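Long-range contacts in arylamine n-acetyltransferase (Mycobacterium smegmatis, PDB 1W5R), which catalyses, in its unmodified form, the transfer of an acetyl group to arylamines, probably from acetyl-coenzyme A as in its family, by means of a catalytic triad: residues R20-D24 with E86-E90; F41-L47 with F207-V213; A245-L249 with V268-A273. The protein carries 1 engineered substitution. All blocks are in the same frame, centred on the assembly; numbering follows the deposited sequence.

Contact 1 of 3, residues R20-D24 with E86-E90; sequences RPRPD and ELGFE
Pro23 and Gly88 bring the two backbones together, their CA atoms 5.3 Å apart, where the loop 20-24 crosses the end of helix 73-87. The helix finishes in a Schellman motif with Gly88 at positive phi, and Pro23, the centre of an inverse gamma turn, presses its ring on this terminus: CB, CG and CD all lie close to the carbonyl of Leu87, with CG 3.3 Å from Leu87 O. Beyond the glycine, the Phe89 ring turns back to the loop. Pro23 CB stands almost directly above its face in a CH-pi contact, 4.1 Å from the centroid, while Asp24 O lies in the ring plane, 3.3 Å from the edge atom CZ. Toward the start of the loop segment, Leu87 spreads its two methyls against the Pro21 ring, and CD2 also sits over one face of the Arg20 guanidinium. Arg20 reaches there with CG anti to its own N (chi1 -168°) and a bend at the next torsion; its NH2 forms a long, weak salt bridge to Glu86 OE2, 3.4 Å away, the two flat groups nearly perpendicular. Leu8 of helix 8-14 and Ile31 of helix 25-38 also pack on Leu87, placing the contact within the N-terminal helical bundle. Ring and methyl packing at a helix terminus is thus combined with one weak ionic link, and the Arg20 charge would probably suit the partial negative charge of the nearby Glu86 carbonyl.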
loop_
_atom_site.group_PDB
_atom_site.type_symbol
_atom_site.label_atom_id
_atom_site.label_comp_id
_atom_site.label_asym_id
_atom_site.label_seq_id
_atom_site.Cartn_x
_atom_site.Cartn_y
_atom_site.Cartn_z
ATOM N N ARG A 20 30.980 -3.503 22.669
ATOM C CA ARG A 20 30.927 -4.957 22.755
ATOM C C ARG A 20 29.753 -5.391 23.639
ATOM O O ARG A 20 29.789 -5.182 24.857
ATOM C CB ARG A 20 32.247 -5.489 23.330
ATOM C CG ARG A 20 32.453 -7.000 23.215
ATOM C CD ARG A 20 33.291 -7.361 22.000
ATOM N NE ARG A 20 33.627 -8.782 21.978
ATOM C CZ ARG A 20 34.327 -9.380 21.016
ATOM N NH1 ARG A 20 34.779 -8.683 19.979
ATOM N NH2 ARG A 20 34.576 -10.680 21.094
ATOM N N PRO A 21 28.702 -5.980 23.035
ATOM C CA PRO A 21 27.638 -6.525 23.880
ATOM C C PRO A 21 28.026 -7.878 24.488
ATOM O O PRO A 21 28.835 -8.605 23.913
ATOM C CB PRO A 21 26.466 -6.674 22.909
ATOM C CG PRO A 21 27.089 -6.873 21.582
ATOM C CD PRO A 21 28.421 -6.171 21.598
ATOM N N ARG A 22 27.446 -8.195 25.645
ATOM C CA ARG A 22 27.725 -9.433 26.369
ATOM C C ARG A 22 26.940 -10.593 25.748
ATOM O O ARG A 22 25.865 -10.368 25.192
ATOM C CB ARG A 22 27.314 -9.278 27.837
ATOM C CG ARG A 22 28.299 -9.877 28.844
ATOM C CD ARG A 22 27.611 -10.805 29.862
ATOM N NE ARG A 22 26.380 -10.239 30.420
ATOM C CZ ARG A 22 25.531 -10.899 31.204
ATOM N NH1 ARG A 22 25.768 -12.156 31.551
ATOM N NH2 ARG A 22 24.438 -10.297 31.649
ATOM N N PRO A 23 27.472 -11.830 25.830
ATOM C CA PRO A 23 26.735 -13.009 25.353
ATOM C C PRO A 23 25.619 -13.483 26.296
ATOM O O PRO A 23 25.728 -14.545 26.916
ATOM C CB PRO A 23 27.825 -14.075 25.220
ATOM C CG PRO A 23 28.842 -13.690 26.253
ATOM C CD PRO A 23 28.821 -12.190 26.321
ATOM N N ASP A 24 24.544 -12.707 26.373
ATOM C CA ASP A 24 23.388 -13.083 27.166
ATOM C C ASP A 24 22.114 -13.018 26.326
ATOM O O ASP A 24 22.142 -12.569 25.168
ATOM C CB ASP A 24 23.289 -12.206 28.430
ATOM C CG ASP A 24 23.272 -10.713 28.120
ATOM O OD1 ASP A 24 22.643 -10.298 27.124
ATOM O OD2 ASP A 24 23.870 -9.929 28.888
ATOM N N GLU A 86 31.787 -15.018 17.989
ATOM C CA GLU A 86 32.837 -14.089 18.383
ATOM C C GLU A 86 32.474 -13.452 19.717
ATOM O O GLU A 86 33.340 -13.265 20.576
ATOM C CB GLU A 86 33.081 -13.039 17.289
ATOM C CG GLU A 86 34.149 -11.981 17.611
ATOM C CD GLU A 86 35.552 -12.550 17.827
ATOM O OE1 GLU A 86 35.842 -13.690 17.392
ATOM O OE2 GLU A 86 36.370 -11.835 18.439
ATOM N N LEU A 87 31.182 -13.172 19.904
ATOM C CA LEU A 87 30.697 -12.526 21.119
ATOM C C LEU A 87 30.639 -13.442 22.341
ATOM O O LEU A 87 30.514 -12.944 23.463
ATOM C CB LEU A 87 29.331 -11.855 20.875
ATOM C CG LEU A 87 29.327 -10.583 20.010
ATOM C CD1 LEU A 87 27.917 -10.124 19.658
ATOM C CD2 LEU A 87 30.073 -9.432 20.681
ATOM N N GLY A 88 30.724 -14.755 22.135
ATOM C CA GLY A 88 30.751 -15.717 23.239
ATOM C C GLY A 88 29.613 -16.723 23.309
ATOM O O GLY A 88 29.596 -17.591 24.195
ATOM N N PHE A 89 28.650 -16.616 22.388
ATOM C CA PHE A 89 27.580 -17.612 22.285
ATOM C C PHE A 89 28.111 -18.908 21.692
ATOM O O PHE A 89 29.105 -18.899 20.971
ATOM C CB PHE A 89 26.455 -17.104 21.380
ATOM C CG PHE A 89 25.715 -15.920 21.917
ATOM C CD1 PHE A 89 26.073 -14.635 21.544
ATOM C CD2 PHE A 89 24.635 -16.092 22.778
ATOM C CE1 PHE A 89 25.367 -13.532 22.017
ATOM C CE2 PHE A 89 23.932 -14.999 23.268
ATOM C CZ PHE A 89 24.288 -13.720 22.890
ATOM N N GLU A 90 27.448 -20.022 21.986
ATOM C CA GLU A 90 27.785 -21.277 21.338
ATOM C C GLU A 90 26.801 -21.488 20.200
ATOM O O GLU A 90 25.582 -21.421 20.395
ATOM C CB GLU A 90 27.760 -22.442 22.319
ATOM C CG GLU A 90 28.399 -23.715 21.777
ATOM C CD GLU A 90 27.375 -24.769 21.409
ATOM O OE1 GLU A 90 26.620 -25.202 22.311
ATOM O OE2 GLU A 90 27.329 -25.174 20.231
#

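Contact 2 of 3, residues F41-L47 with F207-V213; sequences FENLDPL and FVTGLTV
Glu42 and Val213 draw the backbones to a CA-CA distance of 4.4 Å where the short, weakly bonded strand 41-42 lies at the margin of an antiparallel sheet, next to strand 212-216. In the three-domain fold of arylamine N-acetyltransferases, this is a seam between the N-terminal helical part and the C-terminal part of the chain. Asn43, immediately after the edge strand and at the N-cap position of helix 44-47, carries the contact through its carboxamide. With CG held between backbone N and carbonyl carbon (chi1 71°), the amide points into the helix-to-strand connection 207-212 and bonds to three main-chain groups there. Asn43 OD1 accepts a nearly straight bond from Thr212 N at 2.9 Å, the donor lying above the carbonyl plane. Both hydrogens of ND2 are used, toward Gly210 O at 2.8 Å and Phe207 O at 2.9 Å, each acceptor close to the amide plane. The three bonds fix the rotation of the amide and tie helix 206-209 to the strand that follows it.

Apolar groups flank this polar centre. The rings of Phe41 and Phe207 meet with planes at 50°, Phe41 CZ 3.6 Å from Phe207 CE2, and both touch the engineered Gln73, which occupies the place of the active-site cysteine. Beyond the amide, Leu211 CD1 packs on Leu44 and Leu47. Glu42 turns its carboxylate away to Arg69, while its OE1 also takes the N-H of Leu44. Phe207 O, besides accepting from Asn43, is covered by the ring of Pro46 in helix 44-47, whose CB lies 3.2 Å from Phe207 O.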
loop_
_atom_site.group_PDB
_atom_site.type_symbol
_atom_site.label_atom_id
_atom_site.label_comp_id
_atom_site.label_asym_id
_atom_site.label_seq_id
_atom_site.Cartn_x
_atom_site.Cartn_y
_atom_site.Cartn_z
ATOM N N PHE A 41 17.193 -8.884 3.207
ATOM C CA PHE A 41 17.267 -10.073 2.369
ATOM C C PHE A 41 17.312 -9.582 0.916
ATOM O O PHE A 41 16.539 -8.709 0.511
ATOM C CB PHE A 41 16.030 -10.950 2.589
ATOM C CG PHE A 41 16.076 -12.257 1.871
ATOM C CD1 PHE A 41 16.374 -13.431 2.567
ATOM C CD2 PHE A 41 15.805 -12.330 0.497
ATOM C CE1 PHE A 41 16.408 -14.669 1.907
ATOM C CE2 PHE A 41 15.844 -13.561 -0.180
ATOM C CZ PHE A 41 16.154 -14.735 0.533
ATOM N N GLU A 42 18.241 -10.116 0.132
ATOM C CA GLU A 42 18.215 -9.882 -1.322
ATOM C C GLU A 42 18.949 -10.998 -2.033
ATOM O O GLU A 42 19.857 -11.629 -1.473
ATOM C CB GLU A 42 18.837 -8.543 -1.720
ATOM C CG GLU A 42 20.232 -8.345 -1.125
ATOM C CD GLU A 42 21.298 -8.050 -2.148
ATOM O OE1 GLU A 42 21.388 -8.801 -3.145
ATOM O OE2 GLU A 42 22.077 -7.108 -1.922
ATOM N N ASN A 43 18.556 -11.228 -3.279
ATOM C CA ASN A 43 19.222 -12.225 -4.118
ATOM C C ASN A 43 19.718 -11.615 -5.429
ATOM O O ASN A 43 19.662 -12.264 -6.458
ATOM C CB ASN A 43 18.271 -13.385 -4.436
ATOM C CG ASN A 43 17.174 -12.961 -5.389
ATOM O OD1 ASN A 43 16.674 -11.840 -5.286
ATOM N ND2 ASN A 43 16.807 -13.838 -6.329
ATOM N N LEU A 44 20.183 -10.373 -5.397
ATOM C CA LEU A 44 20.646 -9.753 -6.645
ATOM C C LEU A 44 21.811 -10.522 -7.282
ATOM O O LEU A 44 21.892 -10.596 -8.510
ATOM C CB LEU A 44 21.034 -8.299 -6.429
ATOM C CG LEU A 44 19.822 -7.385 -6.226
ATOM C CD1 LEU A 44 20.238 -6.160 -5.419
ATOM C CD2 LEU A 44 19.163 -6.996 -7.555
ATOM N N ASP A 45 22.691 -11.112 -6.467
ATOM C CA ASP A 45 23.814 -11.862 -7.048
ATOM C C ASP A 45 23.309 -13.050 -7.890
ATOM O O ASP A 45 23.571 -13.090 -9.087
ATOM C CB ASP A 45 24.832 -12.302 -5.987
ATOM C CG ASP A 45 25.804 -11.188 -5.603
ATOM O OD1 ASP A 45 25.678 -10.040 -6.104
ATOM O OD2 ASP A 45 26.712 -11.469 -4.780
ATOM N N PRO A 46 22.571 -14.014 -7.292
ATOM C CA PRO A 46 22.093 -15.137 -8.133
ATOM C C PRO A 46 21.212 -14.690 -9.291
ATOM O O PRO A 46 21.256 -15.305 -10.359
ATOM C CB PRO A 46 21.281 -16.014 -7.177
ATOM C CG PRO A 46 21.532 -15.523 -5.822
ATOM C CD PRO A 46 22.253 -14.213 -5.863
ATOM N N LEU A 47 20.416 -13.641 -9.081
ATOM C CA LEU A 47 19.596 -13.094 -10.176
ATOM C C LEU A 47 20.461 -12.714 -11.386
ATOM O O LEU A 47 20.075 -12.959 -12.550
ATOM C CB LEU A 47 18.776 -11.883 -9.697
ATOM C CG LEU A 47 17.896 -11.201 -10.766
ATOM C CD1 LEU A 47 16.788 -12.121 -11.246
ATOM C CD2 LEU A 47 17.337 -9.890 -10.240
ATOM N N PHE A 207 15.387 -18.436 -6.372
ATOM C CA PHE A 207 16.314 -17.307 -6.214
ATOM C C PHE A 207 17.212 -17.060 -7.422
ATOM O O PHE A 207 18.068 -16.180 -7.382
ATOM C CB PHE A 207 17.087 -17.420 -4.893
ATOM C CG PHE A 207 16.189 -17.398 -3.712
ATOM C CD1 PHE A 207 15.974 -18.551 -2.957
ATOM C CD2 PHE A 207 15.472 -16.239 -3.400
ATOM C CE1 PHE A 207 15.082 -18.543 -1.876
ATOM C CE2 PHE A 207 14.582 -16.215 -2.305
ATOM C CZ PHE A 207 14.385 -17.373 -1.556
ATOM N N VAL A 208 16.976 -17.829 -8.494
ATOM C CA VAL A 208 17.617 -17.610 -9.798
ATOM C C VAL A 208 16.596 -17.043 -10.801
ATOM O O VAL A 208 16.951 -16.230 -11.647
ATOM C CB VAL A 208 18.294 -18.897 -10.339
ATOM C CG1 VAL A 208 18.790 -18.731 -11.789
ATOM C CG2 VAL A 208 19.477 -19.293 -9.454
ATOM N N THR A 209 15.329 -17.427 -10.658
ATOM C CA THR A 209 14.312 -17.072 -11.663
ATOM C C THR A 209 13.585 -15.752 -11.423
ATOM O O THR A 209 12.765 -15.324 -12.244
ATOM C CB THR A 209 13.246 -18.181 -11.809
ATOM O OG1 THR A 209 12.592 -18.383 -10.557
ATOM C CG2 THR A 209 13.873 -19.499 -12.283
ATOM N N GLY A 210 13.839 -15.131 -10.283
ATOM C CA GLY A 210 13.217 -13.856 -9.988
ATOM C C GLY A 210 13.970 -13.120 -8.907
ATOM O O GLY A 210 15.049 -13.559 -8.489
ATOM N N LEU A 211 13.369 -12.017 -8.450
ATOM C CA LEU A 211 13.981 -11.088 -7.513
ATOM C C LEU A 211 13.196 -11.070 -6.209
ATOM O O LEU A 211 11.987 -10.813 -6.225
ATOM C CB LEU A 211 13.938 -9.679 -8.119
ATOM C CG LEU A 211 14.287 -8.518 -7.186
ATOM C CD1 LEU A 211 15.777 -8.465 -6.944
ATOM C CD2 LEU A 211 13.801 -7.186 -7.755
ATOM N N THR A 212 13.877 -11.325 -5.090
ATOM C CA THR A 212 13.259 -11.210 -3.765
ATOM C C THR A 212 14.112 -10.286 -2.912
ATOM O O THR A 212 15.325 -10.497 -2.778
ATOM C CB THR A 212 13.143 -12.559 -3.038
ATOM O OG1 THR A 212 12.275 -13.423 -3.772
ATOM C CG2 THR A 212 12.589 -12.373 -1.619
ATOM N N VAL A 213 13.478 -9.256 -2.355
ATOM C CA VAL A 213 14.139 -8.321 -1.449
ATOM C C VAL A 213 13.230 -8.133 -0.243
ATOM O O VAL A 213 12.015 -8.011 -0.393
ATOM C CB VAL A 213 14.432 -6.956 -2.148
ATOM C CG1 VAL A 213 15.231 -6.036 -1.230
ATOM C CG2 VAL A 213 15.196 -7.164 -3.445
HETATM O O HOH W 1 19.416 -15.759 -12.603
#

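Contact 3 of 3, residues A245-L249 with V268-A273; sequences AAQVL and VQARVA
Val248 and Val272 each set CG1 anti to the backbone N (chi1 170° for Val272), and from these positions the two CG1 methyls meet 3.7 Å apart. Leu249 already directs CB to the second helix, and its first torsion, -96°, away from the usual staggered positions, sets the two methyls against it: CD1 rests 3.8 Å from Val272 CG2 and also reaches Val268 CG1, while CD2 lies against CB of Gln269. One leucine thus touches three residues that lie within little more than one turn of helix 268-274. The axes of segments 245-249 and 268-273 approach to 9.1 Å, with their N-to-C directions 113° apart.

At the closest backbone approach the residues are small, the CA atoms of Ala245 and Ala273 lying 5.0 Å apart. Ala245 points its methyl at the second helix, where CB sits 3.4 Å from Gln269 O and also touches Val272 and Ala273. Gln269 extends its chain past this alanine, with CG against Ala245 CB and OE1 beside Ala246 CB, forming the more exposed margin of the contact. Toward the interior, Val248 also meets Phe242 of strand 236-242 and Leu211, and Leu260 of the connecting loop packs on Leu249. Gln247 faces elsewhere and lies against Gly235 of the second subunit.

No hydrogen bond joins the two segments. The Gln269 carbonyl beside the Ala245 methyl keeps its own helical bond from Ala273 N, so cohesion between the segments comes from van der Waals packing of methyl and methylene groups, with the burial of Ala245, Val248 and Val272.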
loop_
_atom_site.group_PDB
_atom_site.type_symbol
_atom_site.label_atom_id
_atom_site.label_comp_id
_atom_site.label_asym_id
_atom_site.label_seq_id
_atom_site.Cartn_x
_atom_site.Cartn_y
_atom_site.Cartn_z
ATOM N N ALA A 245 10.872 -1.626 -14.125
ATOM C CA ALA A 245 12.156 -1.867 -13.461
ATOM C C ALA A 245 12.762 -0.634 -12.773
ATOM O O ALA A 245 13.391 -0.761 -11.727
ATOM C CB ALA A 245 13.146 -2.501 -14.428
ATOM N N ALA A 246 12.588 0.571 -13.338
ATOM C CA ALA A 246 13.151 1.765 -12.684
ATOM C C ALA A 246 12.613 2.014 -11.284
ATOM O O ALA A 246 13.379 2.379 -10.385
ATOM C CB ALA A 246 12.986 3.026 -13.553
ATOM N N GLN A 247 11.294 1.849 -11.107
ATOM C CA GLN A 247 10.664 2.031 -9.803
ATOM C C GLN A 247 11.126 0.931 -8.841
ATOM O O GLN A 247 11.332 1.195 -7.659
ATOM C CB GLN A 247 9.131 2.017 -9.899
ATOM C CG GLN A 247 8.514 3.296 -10.470
ATOM C CD GLN A 247 8.510 3.329 -11.984
ATOM O OE1 GLN A 247 8.678 4.392 -12.587
ATOM N NE2 GLN A 247 8.305 2.180 -12.612
ATOM N N VAL A 248 11.297 -0.285 -9.374
ATOM C CA VAL A 248 11.806 -1.410 -8.581
ATOM C C VAL A 248 13.217 -1.079 -8.084
ATOM O O VAL A 248 13.498 -1.180 -6.892
ATOM C CB VAL A 248 11.771 -2.749 -9.356
ATOM C CG1 VAL A 248 12.459 -3.859 -8.540
ATOM C CG2 VAL A 248 10.334 -3.151 -9.656
ATOM N N LEU A 249 14.080 -0.636 -9.001
ATOM C CA LEU A 249 15.419 -0.203 -8.628
ATOM C C LEU A 249 15.447 0.946 -7.621
ATOM O O LEU A 249 16.268 0.950 -6.698
ATOM C CB LEU A 249 16.258 0.124 -9.869
ATOM C CG LEU A 249 17.169 -0.997 -10.366
ATOM C CD1 LEU A 249 16.386 -2.093 -11.054
ATOM C CD2 LEU A 249 18.243 -0.430 -11.286
ATOM N N VAL A 268 21.663 -4.262 -14.384
ATOM C CA VAL A 268 20.725 -4.654 -13.374
ATOM C C VAL A 268 19.300 -4.336 -13.826
ATOM O O VAL A 268 18.403 -5.170 -13.694
ATOM C CB VAL A 268 21.014 -3.920 -12.047
ATOM C CG1 VAL A 268 19.995 -4.308 -10.994
ATOM C CG2 VAL A 268 22.427 -4.225 -11.558
ATOM N N GLN A 269 19.097 -3.134 -14.367
ATOM C CA GLN A 269 17.761 -2.675 -14.701
ATOM C C GLN A 269 17.110 -3.594 -15.733
ATOM O O GLN A 269 15.946 -3.959 -15.584
ATOM C CB GLN A 269 17.775 -1.210 -15.179
ATOM C CG GLN A 269 16.420 -0.518 -15.039
ATOM C CD GLN A 269 16.383 0.860 -15.661
ATOM O OE1 GLN A 269 16.424 1.866 -14.961
ATOM N NE2 GLN A 269 16.310 0.911 -16.990
ATOM N N ALA A 270 17.868 -3.996 -16.759
ATOM C CA ALA A 270 17.362 -4.897 -17.793
ATOM C C ALA A 270 17.030 -6.293 -17.264
ATOM O O ALA A 270 16.061 -6.902 -17.688
ATOM C CB ALA A 270 18.337 -4.994 -18.973
ATOM N N ARG A 271 17.825 -6.793 -16.320
ATOM C CA ARG A 271 17.548 -8.113 -15.783
ATOM C C ARG A 271 16.331 -8.082 -14.855
ATOM O O ARG A 271 15.513 -8.998 -14.857
ATOM C CB ARG A 271 18.775 -8.646 -15.041
ATOM C CG ARG A 271 18.580 -10.000 -14.358
ATOM C CD ARG A 271 18.095 -11.113 -15.303
ATOM N NE ARG A 271 18.046 -12.388 -14.586
ATOM C CZ ARG A 271 17.232 -13.400 -14.859
ATOM N NH1 ARG A 271 16.350 -13.327 -15.860
ATOM N NH2 ARG A 271 17.290 -14.495 -14.102
ATOM N N VAL A 272 16.234 -7.029 -14.060
ATOM C CA VAL A 272 15.051 -6.828 -13.222
ATOM C C VAL A 272 13.783 -6.748 -14.088
ATOM O O VAL A 272 12.744 -7.300 -13.731
ATOM C CB VAL A 272 15.235 -5.606 -12.312
ATOM C CG1 VAL A 272 13.932 -5.232 -11.617
ATOM C CG2 VAL A 272 16.294 -5.910 -11.274
ATOM N N ALA A 273 13.882 -6.099 -15.253
ATOM C CA ALA A 273 12.737 -6.048 -16.165
ATOM C C ALA A 273 12.227 -7.440 -16.541
ATOM O O ALA A 273 11.022 -7.670 -16.583
ATOM C CB ALA A 273 13.086 -5.248 -17.412
#

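Contacts 1 and 2 interlock along the chain, since 41-47 falls between the segments of contact 1; contact 3 follows both. Contact 1 lies across the centre of the chain from the others, its centre 31 Å from that of contact 2 and 40 Å from that of contact 3. Helix 73-87 spans the first gap: it ends in contact 1 and begins at the engineered Gln73, beside the phenylalanines of contact 2. Contacts 2 and 3 adjoin, centres 12 Å apart. Arg271 ties helix 268-274 to helix 44-47 by a probable hydrogen bond from NE to Leu47 O, while Val248 packs helix 245-255 on Leu211, in the loop leading into strand 212-216.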